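Local atomic coordinates of DUF3829 family protein (Bacteroides vulgatus, PDB entry 4YJW), a protein that is of unknown function, has an all-helical fold of the DUF3829 family and is probably exported as a lipoprotein. Residues 36-41 against 97-102; 43-48 against 124-129; 52-57 against 105-110. All coordinates share one frame; numbering follows the deposited sequence.

Contact 1: 36-41 against 97-102; sequences NEIKAV and SAFYEN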
loop_
_atom_site.group_PDB
_atom_site.type_symbol
_atom_site.label_atom_id
_atom_site.label_comp_id
_atom_site.label_asym_id
_atom_site.label_seq_id
_atom_site.Cartn_x
_atom_site.Cartn_y
_atom_site.Cartn_z
ATOM N N ASN A 36 -2.400 -9.153 -7.522
ATOM C CA ASN A 36 -3.459 -9.875 -8.243
ATOM C C ASN A 36 -4.839 -9.443 -7.777
ATOM O O ASN A 36 -5.751 -9.329 -8.616
ATOM C CB ASN A 36 -3.263 -11.375 -8.136
ATOM C CG ASN A 36 -2.113 -11.832 -8.999
ATOM O OD1 ASN A 36 -1.783 -11.218 -10.029
ATOM N ND2 ASN A 36 -1.490 -12.910 -8.613
ATOM N N GLU A 37 -4.998 -9.106 -6.483
ATOM C CA GLU A 37 -6.288 -8.605 -5.987
ATOM C C GLU A 37 -6.565 -7.223 -6.566
ATOM O O GLU A 37 -7.698 -6.938 -6.948
ATOM C CB GLU A 37 -6.331 -8.543 -4.453
ATOM C CG GLU A 37 -7.687 -8.081 -3.933
ATOM C CD GLU A 37 -7.842 -8.362 -2.455
ATOM O OE1 GLU A 37 -7.254 -7.612 -1.646
ATOM O OE2 GLU A 37 -8.452 -9.394 -2.111
ATOM N N ILE A 38 -5.518 -6.373 -6.648
ATOM C CA ILE A 38 -5.651 -5.020 -7.227
ATOM C C ILE A 38 -6.133 -5.149 -8.681
ATOM O O ILE A 38 -7.082 -4.453 -9.091
ATOM C CB ILE A 38 -4.302 -4.256 -7.098
ATOM C CG1 ILE A 38 -4.041 -3.922 -5.601
ATOM C CG2 ILE A 38 -4.312 -2.968 -7.947
ATOM C CD1 ILE A 38 -2.575 -3.620 -5.249
ATOM N N LYS A 39 -5.475 -6.020 -9.472
ATOM C CA LYS A 39 -5.903 -6.267 -10.855
ATOM C C LYS A 39 -7.346 -6.768 -10.924
ATOM O O LYS A 39 -8.073 -6.386 -11.860
ATOM C CB LYS A 39 -4.984 -7.304 -11.541
ATOM C CG LYS A 39 -3.585 -6.800 -11.855
ATOM C CD LYS A 39 -2.802 -7.959 -12.499
ATOM C CE LYS A 39 -1.315 -7.898 -12.303
ATOM N NZ LYS A 39 -0.659 -9.153 -12.769
ATOM N N ALA A 40 -7.757 -7.661 -9.979
ATOM C CA ALA A 40 -9.137 -8.196 -9.972
ATOM C C ALA A 40 -10.160 -7.081 -9.678
ATOM O O ALA A 40 -11.210 -7.026 -10.318
ATOM C CB ALA A 40 -9.275 -9.333 -8.957
ATOM N N VAL A 41 -9.825 -6.163 -8.750
ATOM C CA VAL A 41 -10.702 -5.022 -8.425
ATOM C C VAL A 41 -10.824 -4.112 -9.667
ATOM O O VAL A 41 -11.919 -3.670 -9.996
ATOM C CB VAL A 41 -10.203 -4.253 -7.178
ATOM C CG1 VAL A 41 -10.918 -2.893 -7.052
ATOM C CG2 VAL A 41 -10.431 -5.110 -5.919
ATOM N N SER A 97 -6.284 2.559 1.596
ATOM C CA SER A 97 -7.615 2.867 2.123
ATOM C C SER A 97 -8.525 3.383 1.002
ATOM O O SER A 97 -9.614 2.844 0.798
ATOM C CB SER A 97 -7.506 3.904 3.236
ATOM O OG SER A 97 -8.790 4.154 3.782
ATOM N N ALA A 98 -8.019 4.328 0.217
ATOM C CA ALA A 98 -8.781 4.927 -0.880
ATOM C C ALA A 98 -9.147 3.877 -1.923
ATOM O O ALA A 98 -10.284 3.890 -2.402
ATOM C CB ALA A 98 -7.978 6.045 -1.528
ATOM N N PHE A 99 -8.186 3.008 -2.312
ATOM C CA PHE A 99 -8.414 2.001 -3.346
ATOM C C PHE A 99 -9.574 1.071 -2.979
ATOM O O PHE A 99 -10.488 0.870 -3.793
ATOM C CB PHE A 99 -7.131 1.188 -3.620
ATOM C CG PHE A 99 -7.287 0.260 -4.807
ATOM C CD1 PHE A 99 -7.181 0.745 -6.110
ATOM C CD2 PHE A 99 -7.570 -1.098 -4.619
ATOM C CE1 PHE A 99 -7.307 -0.129 -7.210
ATOM C CE2 PHE A 99 -7.735 -1.959 -5.714
ATOM C CZ PHE A 99 -7.574 -1.471 -7.004
ATOM N N TYR A 100 -9.564 0.530 -1.759
ATOM C CA TYR A 100 -10.620 -0.407 -1.349
ATOM C C TYR A 100 -11.902 0.300 -0.971
ATOM O O TYR A 100 -12.972 -0.207 -1.296
ATOM C CB TYR A 100 -10.118 -1.309 -0.212
ATOM C CG TYR A 100 -9.134 -2.337 -0.716
ATOM C CD1 TYR A 100 -7.772 -2.054 -0.771
ATOM C CD2 TYR A 100 -9.564 -3.584 -1.169
ATOM C CE1 TYR A 100 -6.859 -2.980 -1.243
ATOM C CE2 TYR A 100 -8.652 -4.535 -1.634
ATOM C CZ TYR A 100 -7.297 -4.231 -1.652
ATOM O OH TYR A 100 -6.374 -5.141 -2.081
ATOM N N GLU A 101 -11.830 1.498 -0.359
ATOM C CA GLU A 101 -13.060 2.242 -0.040
ATOM C C GLU A 101 -13.767 2.716 -1.328
ATOM O O GLU A 101 -15.000 2.699 -1.377
ATOM C CB GLU A 101 -12.783 3.440 0.885
ATOM C CG GLU A 101 -12.552 3.010 2.341
ATOM C CD GLU A 101 -13.707 2.310 3.049
ATOM O OE1 GLU A 101 -14.876 2.678 2.801
ATOM O OE2 GLU A 101 -13.441 1.418 3.884
ATOM N N ASN A 102 -12.992 3.185 -2.344
ATOM C CA ASN A 102 -13.577 3.625 -3.625
ATOM C C ASN A 102 -14.329 2.473 -4.281
ATOM O O ASN A 102 -15.410 2.698 -4.822
ATOM C CB ASN A 102 -12.503 4.155 -4.588
ATOM C CG ASN A 102 -11.996 5.530 -4.266
ATOM O OD1 ASN A 102 -12.606 6.283 -3.499
ATOM N ND2 ASN A 102 -10.835 5.886 -4.831
#

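Contact 2: 43-48 against 124-129; sequences GYLDQK and DKIRKE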
loop_
_atom_site.group_PDB
_atom_site.type_symbol
_atom_site.label_atom_id
_atom_site.label_comp_id
_atom_site.label_asym_id
_atom_site.label_seq_id
_atom_site.Cartn_x
_atom_site.Cartn_y
_atom_site.Cartn_z
ATOM N N GLY A 43 -10.697 -5.054 -12.770
ATOM C CA GLY A 43 -11.601 -5.772 -13.672
ATOM C C GLY A 43 -13.060 -5.626 -13.248
ATOM O O GLY A 43 -13.938 -5.445 -14.103
ATOM N N TYR A 44 -13.326 -5.582 -11.922
ATOM C CA TYR A 44 -14.686 -5.433 -11.388
ATOM C C TYR A 44 -15.237 -4.033 -11.670
ATOM O O TYR A 44 -16.448 -3.851 -11.648
ATOM C CB TYR A 44 -14.752 -5.730 -9.875
ATOM C CG TYR A 44 -14.343 -7.139 -9.510
ATOM C CD1 TYR A 44 -14.633 -8.214 -10.353
ATOM C CD2 TYR A 44 -13.715 -7.410 -8.301
ATOM C CE1 TYR A 44 -14.240 -9.516 -10.032
ATOM C CE2 TYR A 44 -13.329 -8.713 -7.961
ATOM C CZ TYR A 44 -13.599 -9.762 -8.828
ATOM O OH TYR A 44 -13.216 -11.060 -8.521
ATOM N N LEU A 45 -14.350 -3.066 -11.983
ATOM C CA LEU A 45 -14.762 -1.696 -12.315
ATOM C C LEU A 45 -15.120 -1.549 -13.804
ATOM O O LEU A 45 -15.605 -0.478 -14.228
ATOM C CB LEU A 45 -13.630 -0.718 -11.950
ATOM C CG LEU A 45 -13.292 -0.586 -10.476
ATOM C CD1 LEU A 45 -11.917 0.060 -10.331
ATOM C CD2 LEU A 45 -14.310 0.288 -9.745
ATOM N N ASP A 46 -14.906 -2.620 -14.603
ATOM C CA ASP A 46 -15.183 -2.559 -16.041
ATOM C C ASP A 46 -16.647 -2.250 -16.348
ATOM O O ASP A 46 -17.560 -2.718 -15.675
ATOM C CB ASP A 46 -14.787 -3.865 -16.748
ATOM C CG ASP A 46 -14.797 -3.697 -18.255
ATOM O OD1 ASP A 46 -13.926 -2.972 -18.772
ATOM O OD2 ASP A 46 -15.745 -4.186 -18.895
ATOM N N GLN A 47 -16.852 -1.439 -17.380
ATOM C CA GLN A 47 -18.156 -0.972 -17.844
ATOM C C GLN A 47 -19.102 -2.125 -18.231
ATOM O O GLN A 47 -20.315 -1.960 -18.161
ATOM C CB GLN A 47 -17.939 -0.057 -19.076
ATOM C CG GLN A 47 -17.206 1.270 -18.752
ATOM C CD GLN A 47 -15.686 1.241 -18.801
ATOM O OE1 GLN A 47 -15.029 0.198 -18.640
ATOM N NE2 GLN A 47 -15.075 2.421 -18.898
ATOM N N LYS A 48 -18.550 -3.273 -18.661
ATOM C CA LYS A 48 -19.368 -4.410 -19.126
ATOM C C LYS A 48 -19.636 -5.454 -18.026
ATOM O O LYS A 48 -20.309 -6.457 -18.282
ATOM C CB LYS A 48 -18.715 -5.081 -20.334
ATOM C CG LYS A 48 -18.777 -4.211 -21.595
ATOM C CD LYS A 48 -18.114 -4.895 -22.777
ATOM C CE LYS A 48 -18.125 -4.031 -24.015
ATOM N NZ LYS A 48 -17.454 -4.706 -25.163
ATOM N N ASP A 124 -17.212 6.880 -13.661
ATOM C CA ASP A 124 -16.021 7.269 -14.427
ATOM C C ASP A 124 -14.982 7.951 -13.539
ATOM O O ASP A 124 -13.788 7.702 -13.719
ATOM C CB ASP A 124 -16.385 8.152 -15.620
ATOM C CG ASP A 124 -16.948 7.364 -16.795
ATOM O OD1 ASP A 124 -16.703 6.115 -16.868
ATOM O OD2 ASP A 124 -17.561 7.983 -17.668
ATOM N N LYS A 125 -15.423 8.781 -12.563
ATOM C CA LYS A 125 -14.477 9.431 -11.632
ATOM C C LYS A 125 -13.702 8.361 -10.847
ATOM O O LYS A 125 -12.479 8.451 -10.686
ATOM C CB LYS A 125 -15.254 10.352 -10.675
ATOM C CG LYS A 125 -14.375 11.132 -9.701
ATOM C CD LYS A 125 -15.211 12.146 -8.917
ATOM C CE LYS A 125 -14.411 12.873 -7.852
ATOM N NZ LYS A 125 -13.488 13.880 -8.437
ATOM N N ILE A 126 -14.429 7.355 -10.335
ATOM C CA ILE A 126 -13.843 6.264 -9.556
ATOM C C ILE A 126 -12.920 5.423 -10.444
ATOM O O ILE A 126 -11.801 5.123 -10.024
ATOM C CB ILE A 126 -14.936 5.388 -8.862
ATOM C CG1 ILE A 126 -15.601 6.191 -7.712
ATOM C CG2 ILE A 126 -14.314 4.062 -8.328
ATOM C CD1 ILE A 126 -16.863 5.516 -7.007
ATOM N N ARG A 127 -13.348 5.078 -11.666
ATOM C CA ARG A 127 -12.477 4.271 -12.564
ATOM C C ARG A 127 -11.135 4.970 -12.805
ATOM O O ARG A 127 -10.081 4.324 -12.769
ATOM C CB ARG A 127 -13.172 4.009 -13.922
ATOM C CG ARG A 127 -14.323 3.005 -13.797
ATOM C CD ARG A 127 -15.233 3.087 -15.008
ATOM N NE ARG A 127 -16.365 2.187 -14.805
ATOM C CZ ARG A 127 -17.591 2.388 -15.259
ATOM N NH1 ARG A 127 -17.876 3.477 -15.976
ATOM N NH2 ARG A 127 -18.540 1.495 -15.027
ATOM N N LYS A 128 -11.159 6.278 -13.088
ATOM C CA LYS A 128 -9.917 6.999 -13.367
ATOM C C LYS A 128 -8.994 7.018 -12.135
ATOM O O LYS A 128 -7.781 6.806 -12.249
ATOM C CB LYS A 128 -10.223 8.435 -13.832
ATOM C CG LYS A 128 -10.885 8.514 -15.226
ATOM C CD LYS A 128 -11.023 9.984 -15.669
ATOM C CE LYS A 128 -12.158 10.684 -14.963
ATOM N NZ LYS A 128 -12.388 12.047 -15.520
ATOM N N GLU A 129 -9.573 7.260 -10.962
ATOM C CA GLU A 129 -8.822 7.362 -9.708
ATOM C C GLU A 129 -8.271 6.010 -9.296
ATOM O O GLU A 129 -7.116 5.935 -8.871
ATOM C CB GLU A 129 -9.707 7.944 -8.610
ATOM C CG GLU A 129 -8.976 8.251 -7.302
ATOM C CD GLU A 129 -7.888 9.315 -7.284
ATOM O OE1 GLU A 129 -7.926 10.248 -8.121
ATOM O OE2 GLU A 129 -7.014 9.232 -6.389
#

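Contact 3: 52-57 against 105-110; sequences DSLPVV and TYRLYM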
loop_
_atom_site.group_PDB
_atom_site.type_symbol
_atom_site.label_atom_id
_atom_site.label_comp_id
_atom_site.label_asym_id
_atom_site.label_seq_id
_atom_site.Cartn_x
_atom_site.Cartn_y
_atom_site.Cartn_z
ATOM N N ASP A 52 -25.080 -6.927 -10.876
ATOM C CA ASP A 52 -25.387 -7.901 -9.806
ATOM C C ASP A 52 -24.241 -8.905 -9.561
ATOM O O ASP A 52 -24.254 -9.621 -8.552
ATOM C CB ASP A 52 -26.713 -8.629 -10.108
ATOM C CG ASP A 52 -27.906 -7.688 -9.990
ATOM O OD1 ASP A 52 -27.782 -6.641 -9.291
ATOM O OD2 ASP A 52 -28.937 -7.963 -10.630
ATOM N N SER A 53 -23.221 -8.899 -10.441
ATOM C CA SER A 53 -22.056 -9.787 -10.299
ATOM C C SER A 53 -20.914 -9.172 -9.469
ATOM O O SER A 53 -19.956 -9.887 -9.174
ATOM C CB SER A 53 -21.509 -10.154 -11.677
ATOM O OG SER A 53 -22.470 -10.941 -12.361
ATOM N N LEU A 54 -20.987 -7.869 -9.118
ATOM C CA LEU A 54 -19.895 -7.192 -8.404
ATOM C C LEU A 54 -19.686 -7.797 -7.009
ATOM O O LEU A 54 -20.596 -7.755 -6.180
ATOM C CB LEU A 54 -20.135 -5.669 -8.300
ATOM C CG LEU A 54 -20.365 -4.926 -9.617
ATOM C CD1 LEU A 54 -20.783 -3.471 -9.365
ATOM C CD2 LEU A 54 -19.134 -4.986 -10.515
ATOM N N PRO A 55 -18.522 -8.410 -6.719
ATOM C CA PRO A 55 -18.368 -9.029 -5.401
ATOM C C PRO A 55 -17.812 -8.071 -4.355
ATOM O O PRO A 55 -17.211 -7.058 -4.695
ATOM C CB PRO A 55 -17.390 -10.171 -5.674
ATOM C CG PRO A 55 -16.500 -9.643 -6.766
ATOM C CD PRO A 55 -17.328 -8.640 -7.574
ATOM N N VAL A 56 -17.966 -8.422 -3.080
ATOM C CA VAL A 56 -17.346 -7.635 -2.005
ATOM C C VAL A 56 -15.847 -7.967 -2.031
ATOM O O VAL A 56 -15.476 -9.143 -2.126
ATOM C CB VAL A 56 -17.973 -7.960 -0.618
ATOM C CG1 VAL A 56 -17.138 -7.374 0.531
ATOM C CG2 VAL A 56 -19.410 -7.463 -0.546
ATOM N N VAL A 57 -14.997 -6.949 -1.947
ATOM C CA VAL A 57 -13.537 -7.158 -1.879
ATOM C C VAL A 57 -13.058 -6.348 -0.686
ATOM O O VAL A 57 -12.984 -5.134 -0.782
ATOM C CB VAL A 57 -12.774 -6.808 -3.186
ATOM C CG1 VAL A 57 -11.295 -7.133 -2.993
ATOM C CG2 VAL A 57 -13.341 -7.626 -4.369
ATOM N N THR A 105 -17.656 1.919 -2.392
ATOM C CA THR A 105 -18.574 2.989 -2.820
ATOM C C THR A 105 -19.144 2.669 -4.192
ATOM O O THR A 105 -20.356 2.743 -4.387
ATOM C CB THR A 105 -17.840 4.327 -2.841
ATOM O OG1 THR A 105 -17.401 4.578 -1.521
ATOM C CG2 THR A 105 -18.732 5.485 -3.291
ATOM N N TYR A 106 -18.255 2.364 -5.142
ATOM C CA TYR A 106 -18.618 2.030 -6.515
ATOM C C TYR A 106 -19.634 0.893 -6.537
ATOM O O TYR A 106 -20.655 1.022 -7.192
ATOM C CB TYR A 106 -17.356 1.639 -7.313
ATOM C CG TYR A 106 -17.657 1.202 -8.733
ATOM C CD1 TYR A 106 -17.695 2.128 -9.778
ATOM C CD2 TYR A 106 -17.840 -0.144 -9.045
ATOM C CE1 TYR A 106 -17.949 1.726 -11.090
ATOM C CE2 TYR A 106 -18.112 -0.555 -10.353
ATOM C CZ TYR A 106 -18.151 0.384 -11.371
ATOM O OH TYR A 106 -18.431 -0.017 -12.662
ATOM N N ARG A 107 -19.334 -0.236 -5.868
ATOM C CA ARG A 107 -20.246 -1.394 -5.883
ATOM C C ARG A 107 -21.656 -1.037 -5.350
ATOM O O ARG A 107 -22.652 -1.391 -5.990
ATOM C CB ARG A 107 -19.646 -2.548 -5.081
ATOM C CG ARG A 107 -20.600 -3.751 -4.944
ATOM C CD ARG A 107 -19.918 -4.898 -4.208
ATOM N NE ARG A 107 -20.879 -5.966 -3.912
ATOM C CZ ARG A 107 -21.680 -5.973 -2.850
ATOM N NH1 ARG A 107 -21.646 -4.973 -1.974
ATOM N NH2 ARG A 107 -22.524 -6.977 -2.659
ATOM N N LEU A 108 -21.737 -0.296 -4.246
ATOM C CA LEU A 108 -23.030 0.092 -3.657
ATOM C C LEU A 108 -23.807 1.055 -4.567
ATOM O O LEU A 108 -25.029 0.920 -4.702
ATOM C CB LEU A 108 -22.807 0.715 -2.273
ATOM C CG LEU A 108 -22.127 -0.219 -1.220
ATOM C CD1 LEU A 108 -22.140 0.426 0.180
ATOM C CD2 LEU A 108 -22.789 -1.623 -1.170
ATOM N N TYR A 109 -23.091 1.982 -5.219
ATOM C CA TYR A 109 -23.648 2.984 -6.138
ATOM C C TYR A 109 -24.140 2.306 -7.432
ATOM O O TYR A 109 -25.142 2.748 -8.001
ATOM C CB TYR A 109 -22.583 4.085 -6.372
ATOM C CG TYR A 109 -22.593 4.799 -7.709
ATOM C CD1 TYR A 109 -21.859 4.304 -8.788
ATOM C CD2 TYR A 109 -23.153 6.066 -7.838
ATOM C CE1 TYR A 109 -21.787 4.996 -9.995
ATOM C CE2 TYR A 109 -23.112 6.756 -9.051
ATOM C CZ TYR A 109 -22.406 6.225 -10.119
ATOM O OH TYR A 109 -22.330 6.896 -11.317
HETATM N N MSE A 110 -23.447 1.248 -7.912
HETATM C CA MSE A 110 -23.935 0.530 -9.099
HETATM C C MSE A 110 -25.176 -0.318 -8.728
HETATM O O MSE A 110 -26.188 -0.296 -9.440
HETATM C CB MSE A 110 -22.837 -0.406 -9.684
HETATM C CG MSE A 110 -21.619 0.322 -10.270
HETATM SE SE MSE A 110 -22.092 1.689 -11.605
HETATM C CE MSE A 110 -22.872 0.501 -12.977
HETATM O O HOH W 1 -23.026 -8.720 -4.979
#

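Contact 1: 36-41 against 97-102
E37 meets helix 79-111 through its carboxylate. CG lies anti to the backbone N, and the extended chain brings the acid across the end of Y100 at about a right angle, the carboxylate and ring planes 76° apart. The phenol donates a short hydrogen bond, Y100 OH to E37 OE1 at 2.7 Å, and reaches the anti lone pair of that oxygen, the one turned away from OE2; OE1 also sits at the edge of the ring. At the other end of the residue, the backbone N of E37 is held by the side chain of N34.

One position on, I38 crosses F99 obliquely, its CG2 3.7 Å from F99 CZ, while its carbonyl oxygen lies at the edge of the same ring. The two helices, 35-44 and 79-111, run in roughly the same direction here, 39° apart, with segment axes 11.5 Å from each other at closest approach; large aromatic side chains span this separation in an all-helical bundle. Helix 121-159 closes a further side, with S134 and L137 against I38 and E130 against F99.

A turn later V41 points at F99 tip to tip: CG1, anti to its own backbone N, lies 3.6 Å from F99 CE2. F99 has its CG anti to the backbone N, and its CD2 lies over a face of the Y100 ring, offset toward the rim.

Contact 2: 43-48 against 124-129
The turn that leaves the C-terminal end of helix 35-44 is tied to helix 121-159 by an arginine bonded to a backbone carbonyl. R127, extended from CG to NE, donates from NE to L45 O at 2.8 Å; the donor lies nearly on the C=O axis (169°), although the oxygen is tilted 20° out of the guanidinium plane. D124, one turn earlier on the same helix, braces the group through a salt bridge between R127 NH1 and D124 OD1 of 3.0 Å, in the guanidinium plane but above that of the carboxylate. The chain of Q47, bent at chi2, lays CG over one guanidinium face, 3.6 Å from R127 NH1. Beneath the polar grip L45 CD2 packs on I126 CG2 at 4.0 Å. An alanine in place of R127 would probably loosen the turn from the helix, since the bond to L45 O and the surface beneath Q47 would both be lost. D46 OD2 accepts from K48 N, an Asx turn in the loop after L45. Helix 79-111 completes the setting: its Y106 touches both L45 and I126, and Y106 OH is hydrogen-bonded to R127 NH2.

Contact 3: 52-57 against 105-110
Y106, a buried residue, meets L54 at its ring. Its CG is anti to the backbone N, and ring atom CE2 lies 4.1 Å from L54 CD1, a loose apolar touch made obliquely to the ring. The hydroxyl of Y106 bonds R127 of helix 121-159.

R107 and L54 carry most of the contact between them. With CG anti to the backbone N and the chain extended as far as NE, the R107 side chain reaches from the helix to the loop backbone and runs past L54, whose CB lies 3.9 Å from R107 CG. A last torsion of -84° turns the guanidinium so that L54 O lies in its plane and accepts from R107 NE at 2.9 Å. The bond is fairly straight at hydrogen (157°), but the donor stands 50° above the carbonyl plane and is not on a lone pair. A water joins the same two groups, donating to L54 O and accepting from R107 NH2, both at 2.9 Å. The carbonyl is thus held by both R107 NE and the water, with a weak further bond from Q111 NE2. One guanidinium face is covered by V56, whose CG2 sits over its centre, 3.6 Å from R107 CZ.

A turn further on, M110, a selenomethionine, presents CB to L54 CD1 at 3.7 Å before its chain, bent at chi2 and chi3, leads the selenium away; its CG rests on a face of the Y106 ring. L54 CD1 therefore contacts both Y106 and M110, one turn apart on the helix. The arrangement is that of an irregular connection between helices 35-44 and 64-71 laid along helix 79-111, fixed by a buried leucine and an arginine that binds its main-chain carbonyl.

The three contacts lie on the same side of the chain's centre, with neighbouring centres 11 to 12 Å apart. Contacts 1 and 2 share helix 35-44, contacts 1 and 3 share helix 79-111, and contact 2 brings in helix 121-159. Their first segments follow one another in order from 36 to 57; contact 3 is nested inside the loop closed by contact 2, whereas contact 1 crosses both. They also touch: V57 packs on V41 and E37, I126 on N102, and Y44 on L54 and P55. Together they mean that helix 35-44 and its following loop pack as one unit against helices 79-111 and 121-159.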